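Local structure of H subunit of photosynthetic reaction center complex (Rhodopseudomonas palustris, 6Z5S) at residues Leu39-Gly44 and Leu49-Val54; Pro60-Tyr63 and Ala69-Thr72. The protein probably covers and stabilises the cytoplasmic side of the photosynthetic reaction centre, anchored in the membrane by a single transmembrane helix. All blocks are in the same frame, centred on the assembly; numbering follows the deposited sequence.

Contact 1 of 2, residues Leu39-Gly44 and Leu49-Val54; sequences LVADAG and LAKIGV
In both Leu39 and Lys51 the first torsion (chi1 -64° and -61°) swings CG away from the residue's own carbonyl carbon to lie by its N, and the two side chains meet at a slant where they leave their backbones. They touch at their roots: Leu39 CB lies 3.8 Å from Lys51 CB, and the CD1 branch of Leu39 reaches the same lysine carbon at 4.2 Å. Next to this apolar touch, Leu39 N donates to Lys51 O at 2.8 Å, with a nearly straight N-H...O angle of 168°, so one backbone bond and one side-chain crossing fall on the same residue pair. Beyond its CG the lysine bends at chi3 and leads away from Leu39, its CD passing 4.4 Å from the methyl CB of Ala41.

Neither segment is helix or strand; both belong to the irregular connection between helix 9-31, which contains the predicted membrane-spanning stretch of the H subunit, and strand 61-64. The two segments line bound cardiolipin, to which Lys51 NZ makes salt bridges. The amide nitrogens of Ile52 and Gly53 both donate to one oxygen of a cardiolipin, and the phi of Gly53 is positive, its backbone angles being of a kind that calls for glycine. On the side of Leu39-Gly44, the neighbouring chain of another protein packs an apolar side chain on Leu39 and forms backbone hydrogen bonds with Val40.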
loop_
_atom_site.group_PDB
_atom_site.type_symbol
_atom_site.label_atom_id
_atom_site.label_comp_id
_atom_site.label_asym_id
_atom_site.label_seq_id
_atom_site.Cartn_x
_atom_site.Cartn_y
_atom_site.Cartn_z
ATOM N N LEU D 39 6.685 -1.026 32.431
ATOM C CA LEU D 39 5.918 -2.254 32.492
ATOM C C LEU D 39 5.653 -2.651 33.933
ATOM O O LEU D 39 6.427 -2.342 34.841
ATOM C CB LEU D 39 6.656 -3.379 31.775
ATOM C CG LEU D 39 6.850 -3.190 30.276
ATOM C CD1 LEU D 39 7.634 -4.348 29.708
ATOM C CD2 LEU D 39 5.518 -3.058 29.580
ATOM N N VAL D 40 4.544 -3.350 34.137
ATOM C CA VAL D 40 4.180 -3.871 35.446
ATOM C C VAL D 40 4.677 -5.308 35.526
ATOM O O VAL D 40 4.151 -6.192 34.851
ATOM C CB VAL D 40 2.670 -3.798 35.678
ATOM C CG1 VAL D 40 2.340 -4.251 37.076
ATOM C CG2 VAL D 40 2.170 -2.393 35.434
ATOM N N ALA D 41 5.688 -5.540 36.354
ATOM C CA ALA D 41 6.224 -6.883 36.519
ATOM C C ALA D 41 5.199 -7.786 37.189
ATOM O O ALA D 41 4.458 -7.361 38.077
ATOM C CB ALA D 41 7.508 -6.844 37.338
ATOM N N ASP D 42 5.161 -9.039 36.761
ATOM C CA ASP D 42 4.169 -9.984 37.239
ATOM C C ASP D 42 4.732 -10.827 38.379
ATOM O O ASP D 42 5.805 -10.549 38.918
ATOM C CB ASP D 42 3.680 -10.855 36.085
ATOM C CG ASP D 42 4.805 -11.324 35.200
ATOM O OD1 ASP D 42 5.970 -11.023 35.521
ATOM O OD2 ASP D 42 4.523 -11.987 34.182
ATOM N N ALA D 43 3.989 -11.868 38.748
ATOM C CA ALA D 43 4.340 -12.704 39.888
ATOM C C ALA D 43 5.732 -13.304 39.737
ATOM O O ALA D 43 6.110 -13.781 38.665
ATOM C CB ALA D 43 3.310 -13.820 40.047
ATOM N N GLY D 44 6.492 -13.283 40.826
ATOM C CA GLY D 44 7.821 -13.854 40.827
ATOM C C GLY D 44 8.897 -12.980 40.231
ATOM O O GLY D 44 10.018 -13.456 40.027
ATOM N N LEU D 49 13.479 -2.428 40.143
ATOM C CA LEU D 49 13.843 -1.664 38.960
ATOM C C LEU D 49 12.767 -1.806 37.897
ATOM O O LEU D 49 12.149 -2.865 37.759
ATOM C CB LEU D 49 15.185 -2.125 38.398
ATOM C CG LEU D 49 16.360 -2.135 39.367
ATOM C CD1 LEU D 49 17.639 -2.423 38.620
ATOM C CD2 LEU D 49 16.447 -0.808 40.080
ATOM N N ALA D 50 12.564 -0.743 37.130
ATOM C CA ALA D 50 11.507 -0.731 36.134
ATOM C C ALA D 50 11.875 -1.584 34.925
ATOM O O ALA D 50 13.042 -1.703 34.551
ATOM C CB ALA D 50 11.219 0.700 35.690
ATOM N N LYS D 51 10.857 -2.181 34.317
ATOM C CA LYS D 51 10.997 -2.882 33.050
ATOM C C LYS D 51 10.539 -1.951 31.940
ATOM O O LYS D 51 9.414 -1.448 31.976
ATOM C CB LYS D 51 10.174 -4.167 33.035
ATOM C CG LYS D 51 10.561 -5.160 34.086
ATOM C CD LYS D 51 10.012 -6.529 33.757
ATOM C CE LYS D 51 10.469 -6.976 32.395
ATOM N NZ LYS D 51 10.831 -8.413 32.387
ATOM N N ILE D 52 11.411 -1.703 30.970
ATOM C CA ILE D 52 11.070 -0.759 29.914
ATOM C C ILE D 52 11.225 -1.370 28.525
ATOM O O ILE D 52 10.368 -1.173 27.660
ATOM C CB ILE D 52 11.883 0.535 30.065
ATOM C CG1 ILE D 52 13.359 0.238 30.265
ATOM C CG2 ILE D 52 11.383 1.319 31.252
ATOM C CD1 ILE D 52 14.180 1.479 30.403
ATOM N N GLY D 53 12.310 -2.090 28.284
ATOM C CA GLY D 53 12.600 -2.631 26.973
ATOM C C GLY D 53 13.814 -1.971 26.346
ATOM O O GLY D 53 14.355 -0.987 26.846
ATOM N N VAL D 54 14.242 -2.549 25.217
ATOM C CA VAL D 54 15.535 -2.168 24.645
ATOM C C VAL D 54 15.503 -0.810 23.953
ATOM O O VAL D 54 16.504 -0.079 24.039
ATOM C CB VAL D 54 16.093 -3.303 23.766
ATOM C CG1 VAL D 54 15.131 -3.766 22.698
ATOM C CG2 VAL D 54 17.382 -2.854 23.115
#

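Contact 2 of 2, residues Pro60-Tyr63 and Ala69-Thr72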
loop_
_atom_site.group_PDB
_atom_site.type_symbol
_atom_site.label_atom_id
_atom_site.label_comp_id
_atom_site.label_asym_id
_atom_site.label_seq_id
_atom_site.Cartn_x
_atom_site.Cartn_y
_atom_site.Cartn_z
ATOM N N PRO D 60 8.516 12.288 28.475
ATOM C CA PRO D 60 7.095 12.584 28.292
ATOM C C PRO D 60 6.883 13.713 27.297
ATOM O O PRO D 60 7.604 14.710 27.297
ATOM C CB PRO D 60 6.638 12.978 29.697
ATOM C CG PRO D 60 7.604 12.325 30.594
ATOM C CD PRO D 60 8.911 12.372 29.887
ATOM N N LYS D 61 5.888 13.540 26.439
ATOM C CA LYS D 61 5.621 14.478 25.362
ATOM C C LYS D 61 4.480 15.396 25.757
ATOM O O LYS D 61 3.470 14.946 26.298
ATOM C CB LYS D 61 5.273 13.745 24.072
ATOM C CG LYS D 61 5.136 14.653 22.880
ATOM C CD LYS D 61 4.693 13.868 21.679
ATOM C CE LYS D 61 5.009 14.593 20.397
ATOM N NZ LYS D 61 4.832 13.685 19.237
ATOM N N THR D 62 4.633 16.674 25.458
ATOM C CA THR D 62 3.697 17.693 25.896
ATOM C C THR D 62 2.947 18.254 24.699
ATOM O O THR D 62 3.550 18.865 23.816
ATOM C CB THR D 62 4.444 18.795 26.632
ATOM O OG1 THR D 62 5.401 18.198 27.511
ATOM C CG2 THR D 62 3.500 19.596 27.440
ATOM N N TYR D 63 1.640 18.037 24.672
ATOM C CA TYR D 63 0.768 18.581 23.653
ATOM C C TYR D 63 0.111 19.849 24.164
ATOM O O TYR D 63 -0.269 19.939 25.334
ATOM C CB TYR D 63 -0.310 17.571 23.277
ATOM C CG TYR D 63 0.223 16.330 22.631
ATOM C CD1 TYR D 63 0.480 16.295 21.277
ATOM C CD2 TYR D 63 0.470 15.192 23.373
ATOM C CE1 TYR D 63 0.968 15.167 20.678
ATOM C CE2 TYR D 63 0.959 14.059 22.783
ATOM C CZ TYR D 63 1.205 14.051 21.433
ATOM O OH TYR D 63 1.695 12.920 20.833
ATOM N N ALA D 69 -4.564 25.092 27.356
ATOM C CA ALA D 69 -4.319 23.958 28.227
ATOM C C ALA D 69 -3.180 23.112 27.673
ATOM O O ALA D 69 -2.586 23.410 26.636
ATOM C CB ALA D 69 -5.591 23.133 28.389
ATOM N N THR D 70 -2.874 22.031 28.377
ATOM C CA THR D 70 -1.683 21.254 28.077
ATOM C C THR D 70 -1.870 19.837 28.584
ATOM O O THR D 70 -2.334 19.638 29.707
ATOM C CB THR D 70 -0.460 21.903 28.718
ATOM O OG1 THR D 70 -0.179 23.142 28.062
ATOM C CG2 THR D 70 0.715 21.012 28.628
ATOM N N LYS D 71 -1.514 18.860 27.757
ATOM C CA LYS D 71 -1.628 17.458 28.125
ATOM C C LYS D 71 -0.294 16.772 27.909
ATOM O O LYS D 71 0.259 16.825 26.812
ATOM C CB LYS D 71 -2.705 16.757 27.309
ATOM C CG LYS D 71 -2.841 15.294 27.638
ATOM C CD LYS D 71 -3.513 15.108 28.977
ATOM C CE LYS D 71 -3.822 13.651 29.241
ATOM N NZ LYS D 71 -2.588 12.848 29.399
ATOM N N THR D 72 0.222 16.121 28.937
ATOM C CA THR D 72 1.477 15.392 28.828
ATOM C C THR D 72 1.190 13.900 28.791
ATOM O O THR D 72 0.580 13.361 29.716
ATOM C CB THR D 72 2.414 15.724 29.981
ATOM O OG1 THR D 72 2.787 17.101 29.903
ATOM C CG2 THR D 72 3.650 14.883 29.889
#
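The carbonyl oxygen of Lys71 accepts the backbone N-H of Tyr63 at 2.8 Å between N and O, the donor tilted out of the carbonyl plane, and also sits at the edge of the Tyr63 ring, near its plane, 3.8 Å from CD2. The return bond, Lys71 N to Tyr63 O at 2.9 Å, completes an antiparallel hydrogen-bonded pair. Next along, Thr62 and Thr72 form a non-hydrogen-bonded pair; beside it Thr72 CA turns its hydrogen toward Lys61 O, 3.3 Å away. Together these make the two-stranded beta hairpin of strands 61-64 and 70-73 in the N-terminal region of the H subunit.

Thr62 and Thr72 share one face. In Thr72 a chi1 of -65° puts OG1 beside the backbone N and leaves CG2 opposite that N, where it meets Pro60 CB at 3.5 Å; OG1 lies 3.6 Å from the Thr62 methyl CG2. That Thr62 methyl also meets CG2 of Thr70. A glycine in place of Thr72 would probably leave Pro60 CB without its methyl partner and open a gap beside Thr62, whose methyl would keep only Thr70 among these segments. The other face carries Tyr63 and Lys71, whose polar ends look elsewhere: Tyr63 OH bonds an acidic side chain of another protein's chain, and Lys71 NZ bonds Ser75 OG. Outside the hairpin, Lys61 NZ pairs with an acidic side chain of that same neighbouring protein.

How the contacts relate
From the N terminus the chain runs through helix 9-31 and enters a long irregular connection. Contact 1 closes first, bringing 49-54 back against 39-44 around the short excursion 45-48. The chain then continues through 55-59 and enters the hairpin, where contact 2 closes the turn between strands 61-64 and 70-73. The two are in series and neither encloses the other. The centres of contact 1 and contact 2 are about 25 Å apart, and the nearest atoms of the two contacts about 11 Å, without touching. Contact 1 joins two irregular segments that line bound cardiolipin, whereas contact 2 joins two regular strands whose side chains reach a neighbouring protein; both lie in the N-terminal region of the subunit.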